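Local coordinates for putative exported protein (Bacteroides fragilis, PDB 4RAA) that is of unknown function but is built as a six-bladed beta-propeller of the YWTD superfamily and is probably exported from the cytoplasm, at residues R47-C52 with N96-I101; V111-A116 with S164-I169; N145-T150 with G180-P185; L230-K235 with I249-I254; G279-D282 with R287-N290. All blocks are in the same frame, centred on the assembly; numbering follows the deposited sequence.

Contact 1 (R47-C52 with N96-I101)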
# COMPACT_ATOMS: atom_id res chain seq x y z
N ARG A 47 12.24 7.56 -20.08
CA ARG A 47 12.90 8.31 -19.00
C ARG A 47 14.35 7.86 -18.83
O ARG A 47 14.64 6.67 -18.97
CB ARG A 47 12.19 8.09 -17.66
CG ARG A 47 10.72 8.51 -17.57
CD ARG A 47 10.53 10.00 -17.76
NE ARG A 47 9.14 10.43 -17.55
CZ ARG A 47 8.60 11.60 -17.95
NH1 ARG A 47 9.30 12.50 -18.66
NH2 ARG A 47 7.31 11.86 -17.67
N GLU A 48 15.25 8.80 -18.50
CA GLU A 48 16.66 8.50 -18.21
C GLU A 48 16.76 8.02 -16.76
O GLU A 48 15.98 8.43 -15.92
CB GLU A 48 17.57 9.74 -18.33
CG GLU A 48 17.66 10.41 -19.70
CD GLU A 48 18.78 11.46 -19.76
OE1 GLU A 48 19.97 11.10 -19.60
OE2 GLU A 48 18.47 12.65 -19.98
N LEU A 49 17.75 7.17 -16.49
CA LEU A 49 18.04 6.68 -15.13
C LEU A 49 19.45 6.09 -15.13
O LEU A 49 19.65 4.99 -15.65
CB LEU A 49 17.01 5.63 -14.68
CG LEU A 49 17.24 4.97 -13.31
CD1 LEU A 49 17.25 6.01 -12.20
CD2 LEU A 49 16.20 3.89 -13.05
N ASN A 50 20.40 6.84 -14.55
CA ASN A 50 21.83 6.50 -14.56
C ASN A 50 22.22 6.56 -16.06
O ASN A 50 21.87 7.56 -16.70
CB ASN A 50 22.10 5.15 -13.85
CG ASN A 50 21.38 5.01 -12.51
OD1 ASN A 50 20.90 3.93 -12.17
ND2 ASN A 50 21.27 6.12 -11.76
N ASN A 51 22.88 5.55 -16.62
CA ASN A 51 23.15 5.52 -18.07
C ASN A 51 22.28 4.45 -18.74
O ASN A 51 22.77 3.59 -19.49
CB ASN A 51 24.66 5.37 -18.38
CG ASN A 51 25.41 6.71 -18.35
OD1 ASN A 51 24.93 7.70 -17.79
ND2 ASN A 51 26.58 6.74 -18.97
N CYS A 52 20.98 4.53 -18.46
CA CYS A 52 19.98 3.63 -19.02
C CYS A 52 18.72 4.38 -19.45
O CYS A 52 18.47 5.51 -19.01
CB CYS A 52 19.61 2.52 -18.02
SG CYS A 52 20.94 1.38 -17.60
N ASN A 96 12.48 11.01 -6.37
CA ASN A 96 13.54 12.03 -6.35
C ASN A 96 14.90 11.50 -5.83
O ASN A 96 15.93 11.90 -6.35
CB ASN A 96 13.10 13.27 -5.55
CG ASN A 96 11.86 13.96 -6.12
OD1 ASN A 96 11.49 13.77 -7.29
ND2 ASN A 96 11.21 14.77 -5.29
N ASN A 97 14.87 10.60 -4.85
CA ASN A 97 16.09 9.98 -4.30
C ASN A 97 16.67 8.81 -5.11
O ASN A 97 17.78 8.39 -4.82
CB ASN A 97 15.84 9.46 -2.88
CG ASN A 97 15.47 10.56 -1.91
OD1 ASN A 97 15.85 11.72 -2.08
ND2 ASN A 97 14.75 10.20 -0.86
N LYS A 98 15.94 8.31 -6.10
CA LYS A 98 16.35 7.16 -6.93
C LYS A 98 16.50 5.88 -6.10
O LYS A 98 17.55 5.25 -6.08
CB LYS A 98 17.60 7.48 -7.79
CG LYS A 98 17.37 8.68 -8.70
CD LYS A 98 18.61 9.14 -9.43
CE LYS A 98 18.31 10.45 -10.17
NZ LYS A 98 19.48 10.98 -10.91
N ASN A 99 15.43 5.57 -5.36
CA ASN A 99 15.28 4.34 -4.56
C ASN A 99 14.38 3.36 -5.31
O ASN A 99 14.72 2.18 -5.42
CB ASN A 99 14.59 4.60 -3.22
CG ASN A 99 15.34 5.56 -2.33
OD1 ASN A 99 14.77 6.54 -1.85
ND2 ASN A 99 16.62 5.28 -2.10
N TYR A 100 13.23 3.85 -5.81
CA TYR A 100 12.24 3.03 -6.48
C TYR A 100 11.70 3.55 -7.79
O TYR A 100 11.75 4.75 -8.05
CB TYR A 100 11.04 2.80 -5.55
CG TYR A 100 10.15 4.01 -5.24
CD1 TYR A 100 9.13 4.40 -6.13
CD2 TYR A 100 10.28 4.72 -4.03
CE1 TYR A 100 8.29 5.48 -5.84
CE2 TYR A 100 9.44 5.80 -3.73
CZ TYR A 100 8.44 6.17 -4.63
OH TYR A 100 7.60 7.24 -4.37
N ILE A 101 11.14 2.61 -8.57
CA ILE A 101 10.44 2.87 -9.83
C ILE A 101 9.00 2.38 -9.58
O ILE A 101 8.79 1.19 -9.32
CB ILE A 101 11.06 2.13 -11.04
CG1 ILE A 101 12.48 2.62 -11.30
CG2 ILE A 101 10.19 2.33 -12.29
CD1 ILE A 101 13.30 1.66 -12.13
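L49 and I101 meet methyl to methyl: CD2 of L49 lies 3.8 Å from CD1 of I101, and both residues are buried. The leucine starts out across the line to its partner; with CG anti to the backbone N (chi1 177°), the branched end swings back to reach it, and the two side chains meet at a slant. I101 sets out toward the other segment, and its CD1 makes the touch. This pair is the close-packed part of the contact, wholly apolar. The solvent side is looser. There K98, itself exposed, lays its extended aliphatic chain past the leucine, CD standing 4.4 Å from CD1 of L49. One leucine thus serves both regimes, CD2 meeting the buried isoleucine and CD1 the exposed lysine. Its backbone is held in a tight hairpin turn, with L49 N bonded to C52 O at 3.1 Å and a weak return bond from C52 N to L49 O. Both segments belong to one sheet of the beta-propeller, where this hairpin packs against strand 100-105. L54 of strand 52-57 touches both L49 and I101, strand 85-94 adds V94 against the leucine and F92 against the isoleucine, and I101 pairs through its backbone with Y114 of strand 110-115.

Contact 2 (V111-A116 with S164-I169)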
# COMPACT_ATOMS: atom_id res chain seq x y z
N VAL A 111 -0.56 0.10 -7.99
CA VAL A 111 0.73 0.75 -8.19
C VAL A 111 1.76 -0.29 -7.81
O VAL A 111 1.66 -0.85 -6.72
CB VAL A 111 0.92 1.96 -7.23
CG1 VAL A 111 2.21 2.70 -7.52
CG2 VAL A 111 -0.26 2.92 -7.33
N LEU A 112 2.75 -0.55 -8.66
CA LEU A 112 3.80 -1.54 -8.36
C LEU A 112 5.13 -0.82 -8.21
O LEU A 112 5.51 -0.05 -9.10
CB LEU A 112 3.88 -2.63 -9.42
CG LEU A 112 2.53 -3.34 -9.67
CD1 LEU A 112 1.79 -2.73 -10.86
CD2 LEU A 112 2.73 -4.83 -9.91
N TYR A 113 5.81 -1.08 -7.09
CA TYR A 113 7.10 -0.48 -6.76
C TYR A 113 8.20 -1.51 -6.99
O TYR A 113 8.14 -2.61 -6.46
CB TYR A 113 7.11 0.01 -5.30
CG TYR A 113 6.11 1.11 -5.04
CD1 TYR A 113 4.74 0.83 -4.87
CD2 TYR A 113 6.51 2.45 -4.97
CE1 TYR A 113 3.82 1.85 -4.65
CE2 TYR A 113 5.60 3.48 -4.75
CZ TYR A 113 4.26 3.18 -4.59
OH TYR A 113 3.34 4.18 -4.37
N TYR A 114 9.18 -1.13 -7.81
CA TYR A 114 10.36 -1.92 -8.10
C TYR A 114 11.60 -1.14 -7.66
O TYR A 114 11.54 0.08 -7.48
CB TYR A 114 10.45 -2.22 -9.60
CG TYR A 114 9.27 -2.99 -10.15
CD1 TYR A 114 9.25 -4.39 -10.16
CD2 TYR A 114 8.17 -2.32 -10.69
CE1 TYR A 114 8.17 -5.10 -10.68
CE2 TYR A 114 7.08 -3.02 -11.22
CZ TYR A 114 7.08 -4.40 -11.21
OH TYR A 114 6.01 -5.07 -11.72
N ASN A 115 12.71 -1.85 -7.47
CA ASN A 115 14.00 -1.25 -7.05
C ASN A 115 14.60 -0.46 -8.21
O ASN A 115 14.68 -0.99 -9.33
CB ASN A 115 14.97 -2.36 -6.62
CG ASN A 115 16.20 -1.83 -5.90
OD1 ASN A 115 17.08 -1.25 -6.52
ND2 ASN A 115 16.30 -2.10 -4.60
N ALA A 116 15.02 0.78 -7.96
CA ALA A 116 15.62 1.63 -9.00
C ALA A 116 17.00 1.16 -9.44
O ALA A 116 17.40 1.44 -10.57
CB ALA A 116 15.69 3.07 -8.54
N SER A 164 2.76 11.07 0.74
CA SER A 164 3.42 9.76 0.59
C SER A 164 2.42 8.58 0.60
O SER A 164 2.41 7.72 -0.26
CB SER A 164 4.42 9.63 1.77
OG SER A 164 4.98 8.35 1.94
N LEU A 165 1.51 8.63 1.58
CA LEU A 165 0.55 7.57 1.88
C LEU A 165 -0.74 7.57 1.01
O LEU A 165 -1.55 6.65 1.14
CB LEU A 165 0.22 7.68 3.40
CG LEU A 165 -0.34 6.56 4.27
CD1 LEU A 165 0.53 5.32 4.22
CD2 LEU A 165 -0.44 7.04 5.72
N PHE A 166 -0.89 8.57 0.13
CA PHE A 166 -2.05 8.77 -0.81
C PHE A 166 -3.27 9.55 -0.24
O PHE A 166 -4.30 9.65 -0.93
CB PHE A 166 -2.58 7.49 -1.53
CG PHE A 166 -1.54 6.63 -2.22
CD1 PHE A 166 -0.28 7.11 -2.64
CD2 PHE A 166 -1.91 5.32 -2.59
CE1 PHE A 166 0.60 6.26 -3.31
CE2 PHE A 166 -1.04 4.49 -3.28
CZ PHE A 166 0.22 4.95 -3.64
N ASP A 167 -3.18 10.08 0.98
CA ASP A 167 -4.25 10.93 1.53
C ASP A 167 -4.19 12.27 0.77
O ASP A 167 -3.10 12.81 0.56
CB ASP A 167 -4.09 11.15 3.04
CG ASP A 167 -4.25 9.86 3.84
OD1 ASP A 167 -4.94 8.92 3.38
OD2 ASP A 167 -3.70 9.81 4.96
N ILE A 168 -5.35 12.78 0.35
CA ILE A 168 -5.45 13.99 -0.47
C ILE A 168 -5.08 15.23 0.33
O ILE A 168 -5.69 15.47 1.37
CB ILE A 168 -6.87 14.16 -1.10
CG1 ILE A 168 -7.16 12.99 -2.07
CG2 ILE A 168 -7.02 15.51 -1.83
CD1 ILE A 168 -8.60 12.88 -2.54
N ILE A 169 -4.11 16.01 -0.17
CA ILE A 169 -3.70 17.29 0.46
C ILE A 169 -4.53 18.42 -0.14
O ILE A 169 -5.17 19.16 0.60
CB ILE A 169 -2.18 17.57 0.32
CG1 ILE A 169 -1.39 16.48 1.06
CG2 ILE A 169 -1.83 18.95 0.89
CD1 ILE A 169 0.11 16.53 0.85
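F166 carries the larger share of this contact, pushing its ring out of a loop toward Y113 and V111 on strand 110-115. All three residues are buried. F166 and Y113 meet head-on, and the tyrosine arrives with its hydroxyl: Y113 OH sits at the edge of the phenylalanine ring, near the ring plane, 3.3 Å from F166 CZ and 3.6 Å from F166 CE1. The hydroxyl lies against this edge without a hydrogen bond to it. V111 touches the same corner, its CG2 methyl 4.2 Å from F166 CZ in an oblique, apolar approach. V111 and Y113 can share one partner because they are two places apart on a strand and project to the same side. The phenylalanine stands at a turn with a positive phi of 87°, and chi1 of -50° sets CG anti to the carbonyl carbon, placing it beside the backbone N, with the ring directed at strand 110-115. A bound phosphate ion, probably from the crystallisation medium, lies about 4 Å from this side chain. The contact illustrates how neighbouring propeller sheets are joined through side chains: strand 110-115 belongs to one sheet, while the F166 loop links strands 157-162 and 168-174 of another. W144 of strand 142-145 meets F166 edge-to-face, and R125 of strand 121-126 makes a cation-pi contact with it; Y123 of strand 121-126 stacks on Y113, and R126 of the second subunit packs against F166.

Contact 3 (N145-T150 with G180-P185)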
# COMPACT_ATOMS: atom_id res chain seq x y z
N ASN A 145 -3.22 12.74 -11.78
CA ASN A 145 -4.31 13.29 -12.58
C ASN A 145 -5.60 12.62 -12.10
O ASN A 145 -5.54 11.52 -11.55
CB ASN A 145 -4.07 13.12 -14.10
CG ASN A 145 -4.32 11.70 -14.62
OD1 ASN A 145 -3.84 10.71 -14.06
ND2 ASN A 145 -5.06 11.61 -15.71
N SER A 146 -6.74 13.29 -12.28
CA SER A 146 -8.07 12.78 -11.89
C SER A 146 -8.89 12.33 -13.11
O SER A 146 -9.38 13.17 -13.85
CB SER A 146 -8.85 13.85 -11.12
OG SER A 146 -10.24 13.52 -11.01
N ARG A 147 -9.05 11.01 -13.28
CA ARG A 147 -9.88 10.43 -14.36
C ARG A 147 -11.30 10.07 -13.86
O ARG A 147 -11.81 8.98 -14.17
CB ARG A 147 -9.18 9.22 -15.00
CG ARG A 147 -7.85 9.55 -15.65
CD ARG A 147 -7.39 8.51 -16.67
NE ARG A 147 -8.19 8.51 -17.91
CZ ARG A 147 -9.21 7.69 -18.23
NH1 ARG A 147 -9.62 6.72 -17.40
NH2 ARG A 147 -9.83 7.84 -19.41
N GLU A 148 -11.93 10.98 -13.11
CA GLU A 148 -13.29 10.78 -12.58
C GLU A 148 -14.25 11.86 -13.11
O GLU A 148 -13.85 13.00 -13.34
CB GLU A 148 -13.30 10.77 -11.05
CG GLU A 148 -12.59 9.57 -10.43
CD GLU A 148 -12.89 9.31 -8.96
OE1 GLU A 148 -13.75 10.00 -8.35
OE2 GLU A 148 -12.27 8.38 -8.40
N TYR A 149 -15.51 11.45 -13.26
CA TYR A 149 -16.62 12.31 -13.77
C TYR A 149 -17.98 12.10 -13.04
O TYR A 149 -19.00 12.65 -13.46
CB TYR A 149 -16.79 12.06 -15.28
CG TYR A 149 -16.87 10.59 -15.65
CD1 TYR A 149 -15.71 9.84 -15.86
CD2 TYR A 149 -18.11 9.94 -15.75
CE1 TYR A 149 -15.77 8.48 -16.17
CE2 TYR A 149 -18.18 8.58 -16.07
CZ TYR A 149 -17.01 7.85 -16.28
OH TYR A 149 -17.06 6.52 -16.60
N THR A 150 -17.94 11.39 -11.90
CA THR A 150 -19.12 10.96 -11.14
C THR A 150 -19.48 11.99 -10.03
O THR A 150 -19.18 13.18 -10.18
CB THR A 150 -18.84 9.54 -10.60
OG1 THR A 150 -17.75 9.59 -9.66
CG2 THR A 150 -18.47 8.57 -11.74
N GLY A 180 -16.84 10.99 -19.50
CA GLY A 180 -16.14 9.71 -19.47
C GLY A 180 -15.12 9.61 -20.58
O GLY A 180 -14.17 8.82 -20.47
N TYR A 181 -15.30 10.41 -21.64
CA TYR A 181 -14.43 10.44 -22.82
C TYR A 181 -13.39 11.56 -22.70
O TYR A 181 -13.76 12.72 -22.55
CB TYR A 181 -15.29 10.60 -24.08
CG TYR A 181 -16.33 9.51 -24.24
CD1 TYR A 181 -16.00 8.29 -24.84
CD2 TYR A 181 -17.65 9.67 -23.77
CE1 TYR A 181 -16.94 7.26 -24.99
CE2 TYR A 181 -18.60 8.65 -23.92
CZ TYR A 181 -18.24 7.45 -24.53
OH TYR A 181 -19.15 6.42 -24.67
N THR A 182 -12.10 11.18 -22.76
CA THR A 182 -10.93 12.09 -22.70
C THR A 182 -10.34 12.22 -24.09
O THR A 182 -10.29 11.24 -24.82
CB THR A 182 -9.81 11.51 -21.82
OG1 THR A 182 -10.37 11.06 -20.58
CG2 THR A 182 -8.69 12.54 -21.57
N THR A 183 -9.82 13.40 -24.43
CA THR A 183 -9.27 13.64 -25.78
C THR A 183 -7.76 13.80 -25.88
O THR A 183 -7.18 13.35 -26.87
CB THR A 183 -9.96 14.84 -26.49
OG1 THR A 183 -9.52 14.89 -27.85
CG2 THR A 183 -9.67 16.19 -25.80
N GLY A 184 -7.14 14.44 -24.89
CA GLY A 184 -5.70 14.73 -24.91
C GLY A 184 -4.79 13.52 -24.74
O GLY A 184 -5.25 12.38 -24.84
N PRO A 185 -3.48 13.74 -24.49
CA PRO A 185 -2.55 12.61 -24.29
C PRO A 185 -2.78 11.94 -22.95
O PRO A 185 -3.42 12.53 -22.07
CB PRO A 185 -1.18 13.27 -24.31
CG PRO A 185 -1.44 14.64 -23.78
CD PRO A 185 -2.79 15.03 -24.31
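Y149 and G180 form a CH-pi contact between two irregular loops of the beta-propeller, one following strand 142-145 and the other leading toward strand 189-192. Along the second loop, G180 comes first: its CA lies over one face of the tyrosine ring, 3.6 Å from the ring centroid and 16° off the normal, nearest to Y149 CE1 at 3.5 Å. Having no side chain, the glycine presents its backbone carbon directly to the pi system. Y181 sets out away from the first loop, and its carbonyl oxygen is hydrogen-bonded to Y244 OH. T182 faces the first loop again, and OG1 receives a weak hydrogen bond from NH2 of R147, long at 3.5 Å and bent to 134° at the hydrogen. The arginine crosses the threonine at about a right angle, and its hydroxyl partner lies oblique to the guanidinium group; a bend at chi3 brings this exposed end back toward T182. From T183 onward the loop heads inward: this threonine is buried and bonds through OG1 to S255 O, while P185 packs on Y256 and C258 of strand 254-261. The ring of Y149 is approached from its other side as well, by its own neighbour in sequence: CG2 of T150 stands over the face opposite G180 CA, displaced toward the rim.

Contact 4 (L230-K235 with I249-I254)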
# COMPACT_ATOMS: atom_id res chain seq x y z
N LEU A 230 -16.54 25.73 -24.37
CA LEU A 230 -17.30 24.88 -23.45
C LEU A 230 -18.66 24.48 -24.05
O LEU A 230 -19.09 23.34 -23.88
CB LEU A 230 -17.49 25.58 -22.10
CG LEU A 230 -18.17 24.81 -20.95
CD1 LEU A 230 -17.45 23.50 -20.68
CD2 LEU A 230 -18.22 25.67 -19.70
N ASP A 231 -19.30 25.42 -24.76
CA ASP A 231 -20.60 25.18 -25.42
C ASP A 231 -20.52 24.14 -26.54
O ASP A 231 -21.42 23.31 -26.67
CB ASP A 231 -21.20 26.49 -25.98
CG ASP A 231 -21.62 27.45 -24.88
OD1 ASP A 231 -21.37 27.17 -23.69
OD2 ASP A 231 -22.20 28.51 -25.20
N PHE A 232 -19.46 24.22 -27.35
CA PHE A 232 -19.23 23.24 -28.42
C PHE A 232 -19.10 21.82 -27.86
O PHE A 232 -19.64 20.88 -28.45
CB PHE A 232 -17.99 23.59 -29.25
CG PHE A 232 -17.72 22.63 -30.37
CD1 PHE A 232 -16.94 21.49 -30.16
CD2 PHE A 232 -18.27 22.85 -31.63
CE1 PHE A 232 -16.69 20.59 -31.18
CE2 PHE A 232 -18.02 21.96 -32.67
CZ PHE A 232 -17.24 20.83 -32.45
N LEU A 233 -18.36 21.68 -26.75
CA LEU A 233 -18.16 20.39 -26.07
C LEU A 233 -19.47 19.81 -25.53
O LEU A 233 -19.81 18.67 -25.85
CB LEU A 233 -17.13 20.51 -24.93
CG LEU A 233 -15.67 20.77 -25.33
CD1 LEU A 233 -14.84 21.15 -24.11
CD2 LEU A 233 -15.05 19.57 -26.03
N ASN A 234 -20.21 20.60 -24.76
CA ASN A 234 -21.52 20.15 -24.20
C ASN A 234 -22.59 19.78 -25.24
O ASN A 234 -23.36 18.84 -25.01
CB ASN A 234 -22.09 21.20 -23.23
CG ASN A 234 -21.33 21.25 -21.92
OD1 ASN A 234 -21.06 20.21 -21.31
ND2 ASN A 234 -21.01 22.45 -21.47
N LYS A 235 -22.64 20.51 -26.36
CA LYS A 235 -23.60 20.24 -27.44
C LYS A 235 -23.26 18.91 -28.14
O LYS A 235 -24.14 18.06 -28.31
CB LYS A 235 -23.67 21.41 -28.44
CG LYS A 235 -24.53 21.20 -29.71
CD LYS A 235 -25.96 20.73 -29.42
CE LYS A 235 -26.71 20.30 -30.67
NZ LYS A 235 -27.02 21.43 -31.58
N ILE A 249 -13.23 16.29 -34.34
CA ILE A 249 -12.33 16.10 -35.49
C ILE A 249 -12.89 16.73 -36.79
O ILE A 249 -12.11 17.19 -37.63
CB ILE A 249 -11.93 14.59 -35.61
CG1 ILE A 249 -10.90 14.30 -34.51
CG2 ILE A 249 -11.35 14.23 -36.97
CD1 ILE A 249 -10.57 12.84 -34.28
N GLN A 250 -14.22 16.79 -36.92
CA GLN A 250 -14.87 17.44 -38.07
C GLN A 250 -14.74 18.96 -38.06
O GLN A 250 -14.90 19.58 -39.11
CB GLN A 250 -16.37 17.10 -38.15
CG GLN A 250 -16.72 15.61 -38.20
CD GLN A 250 -15.99 14.85 -39.28
OE1 GLN A 250 -15.44 13.77 -39.04
NE2 GLN A 250 -15.96 15.42 -40.48
N SER A 251 -14.48 19.57 -36.89
CA SER A 251 -14.38 21.03 -36.75
C SER A 251 -12.98 21.57 -37.03
O SER A 251 -12.00 20.83 -37.08
CB SER A 251 -14.81 21.47 -35.35
OG SER A 251 -13.91 20.98 -34.36
N ASP A 252 -12.93 22.90 -37.18
CA ASP A 252 -11.69 23.64 -37.37
C ASP A 252 -10.87 23.76 -36.08
O ASP A 252 -9.70 24.13 -36.16
CB ASP A 252 -11.98 25.06 -37.91
CG ASP A 252 -12.56 25.05 -39.34
OD1 ASP A 252 -12.06 24.32 -40.22
OD2 ASP A 252 -13.51 25.82 -39.59
N TYR A 253 -11.47 23.46 -34.91
CA TYR A 253 -10.78 23.51 -33.59
C TYR A 253 -9.59 22.55 -33.46
O TYR A 253 -9.40 21.68 -34.32
CB TYR A 253 -11.75 23.18 -32.44
CG TYR A 253 -12.84 24.19 -32.15
CD1 TYR A 253 -12.53 25.46 -31.64
CD2 TYR A 253 -14.19 23.86 -32.30
CE1 TYR A 253 -13.53 26.39 -31.32
CE2 TYR A 253 -15.20 24.77 -32.00
CZ TYR A 253 -14.87 26.03 -31.51
OH TYR A 253 -15.89 26.91 -31.22
N ILE A 254 -8.81 22.72 -32.39
CA ILE A 254 -7.68 21.84 -32.09
C ILE A 254 -8.24 20.55 -31.48
O ILE A 254 -8.76 20.55 -30.36
CB ILE A 254 -6.64 22.48 -31.14
CG1 ILE A 254 -5.94 23.64 -31.86
CG2 ILE A 254 -5.59 21.45 -30.69
CD1 ILE A 254 -5.12 24.56 -30.97
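F232 offers the face of its ring to Y253, whose CE2 edge stands over it in an edge-to-face pair. The ring centroids are 5.0 Å apart and the planes are inclined at 63°, a T-shape that is tilted rather than square. Y253 CE2 is the atom that does the touching: it lies 3.6 Å from F232 CD2 and 3.7 Å from F232 CG, above the plane and displaced toward the rim of the ring. The two side chains run antiparallel alongside each other, F232 leaving its helix with CG anti to the backbone N (chi1 -179°). Helix 230-237 and the end of helix 245-250 belong to the helical excursion between strands 213-222 and 254-261 of the propeller, and this aromatic pair ties the first helix to the turn that leads back into the second strand. At the far end of the phenylalanine, S251 closes on CZ obliquely, with its CB at 3.8 Å. The hydroxyl of S251 is equally near that carbon, but its polar partner is the backbone: OG is hydrogen-bonded to L248 O, one turn back along helix 245-250. The backbone N of F232, the residue that meets both partners, is itself held by S229 OG, just before the helix.

Contact 5 (G279-D282 with R287-N290)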
# COMPACT_ATOMS: atom_id res chain seq x y z
N GLY A 279 4.70 22.32 -33.70
CA GLY A 279 5.20 23.66 -33.41
C GLY A 279 6.45 23.54 -32.56
O GLY A 279 6.41 22.92 -31.49
N LEU A 280 7.55 24.12 -33.04
CA LEU A 280 8.84 24.12 -32.35
C LEU A 280 9.00 25.52 -31.79
O LEU A 280 8.75 26.48 -32.51
CB LEU A 280 9.97 23.82 -33.35
CG LEU A 280 9.72 22.70 -34.38
CD1 LEU A 280 10.85 22.59 -35.40
CD2 LEU A 280 9.51 21.36 -33.69
N TYR A 281 9.40 25.65 -30.51
CA TYR A 281 9.69 26.95 -29.89
C TYR A 281 11.13 26.93 -29.36
O TYR A 281 11.48 26.04 -28.59
CB TYR A 281 8.70 27.25 -28.76
CG TYR A 281 9.03 28.52 -27.98
CD1 TYR A 281 8.97 29.78 -28.58
CD2 TYR A 281 9.39 28.46 -26.62
CE1 TYR A 281 9.27 30.94 -27.87
CE2 TYR A 281 9.70 29.62 -25.91
CZ TYR A 281 9.63 30.85 -26.54
OH TYR A 281 9.94 31.99 -25.83
N ASP A 282 11.94 27.91 -29.79
CA ASP A 282 13.34 28.05 -29.35
C ASP A 282 13.33 29.10 -28.27
O ASP A 282 13.16 30.29 -28.56
CB ASP A 282 14.27 28.47 -30.51
CG ASP A 282 15.75 28.61 -30.08
OD1 ASP A 282 16.10 28.47 -28.88
OD2 ASP A 282 16.58 28.86 -30.98
N ARG A 287 11.63 32.26 -30.77
CA ARG A 287 11.05 32.10 -32.11
C ARG A 287 10.30 30.80 -32.28
O ARG A 287 10.77 29.76 -31.83
CB ARG A 287 12.15 32.22 -33.15
CG ARG A 287 12.66 33.66 -33.31
CD ARG A 287 13.51 33.88 -34.56
NE ARG A 287 12.88 33.34 -35.77
CZ ARG A 287 13.31 33.53 -37.02
NH1 ARG A 287 14.34 34.33 -37.30
NH2 ARG A 287 12.66 32.94 -38.02
N THR A 288 9.13 30.87 -32.94
CA THR A 288 8.29 29.70 -33.23
C THR A 288 8.38 29.30 -34.70
O THR A 288 8.62 30.15 -35.55
CB THR A 288 6.81 29.95 -32.92
OG1 THR A 288 6.34 31.06 -33.69
CG2 THR A 288 6.61 30.20 -31.42
N TYR A 289 8.19 28.01 -34.96
CA TYR A 289 8.20 27.43 -36.31
C TYR A 289 7.15 26.33 -36.34
O TYR A 289 7.24 25.40 -35.54
CB TYR A 289 9.57 26.82 -36.66
CG TYR A 289 10.75 27.73 -36.50
CD1 TYR A 289 11.41 27.85 -35.27
CD2 TYR A 289 11.24 28.48 -37.58
CE1 TYR A 289 12.51 28.68 -35.12
CE2 TYR A 289 12.34 29.32 -37.44
CZ TYR A 289 12.98 29.42 -36.20
OH TYR A 289 14.06 30.26 -36.04
N ASN A 290 6.18 26.41 -37.25
CA ASN A 290 5.08 25.45 -37.35
C ASN A 290 5.13 24.68 -38.66
O ASN A 290 5.29 25.28 -39.72
CB ASN A 290 3.76 26.19 -37.24
CG ASN A 290 2.59 25.27 -36.96
OD1 ASN A 290 2.56 24.59 -35.94
ND2 ASN A 290 1.61 25.26 -37.85
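L280 and Y289 form a hydrogen-bonded antiparallel pair whose amides and carbonyls satisfy one another in both directions. The bond from L280 N to Y289 O is 2.8 Å long and almost straight, at 176°; the return bond from Y289 N to L280 O, 2.9 Å, is more bent at 149°. One pair further on, D282 N reaches R287 O at 3.0 Å, whereas R287 N makes only a weak bond to D282 O. Three of these carbonyl oxygens take a CA-H contact as well: Y289 O from G279 CA at 3.4 Å, L280 O from T288 CA at 3.3 Å, and R287 O from Y281 CA at 3.6 Å. In the intervening non-hydrogen-bonded pair, T288 sets CG2 beside its backbone N, where it meets Y281 CD1 at 3.7 Å. The polar side chains find partners elsewhere: T288 OG1 with S12 O, N290 ND2 with E15 O, and N290 OD1 with Y270 OH. Within the turn of the hairpin, D286 OD1 bonds to Y281 OH and N284 N to D282 OD1. The four-stranded antiparallel sheet is consistent with one blade of the beta-propeller; strand 287-292 is one of its two outermost strands within this chain, and strand 275-282 is paired on its other side with strand 265-272. Helix 21-24 touches L280 and Y289 on one face, and strand 10-13 touches Y281 and T288 on the other.

In the fold
Depth and chemistry change together across the five contacts. Contacts 1 and 2 are buried and rest on side chains alone; both reach the same sheet, since strands 100-105 and 110-115 are neighbours and the two contacts touch through backbone bonds. Contact 2 differs in also lying beside the second subunit. Contacts 3 and 4 are surface contacts, their nearest atoms about 6 Å apart: contact 3 joins two loops, and contact 4 a helix and the turn after another. Both use an aromatic face, met by a glycine CA in one and by a tyrosine edge in the other. Contact 5, partly buried and on the opposite side of the chain's centre from contact 2, is instead carried by backbone hydrogen bonds within a single hairpin.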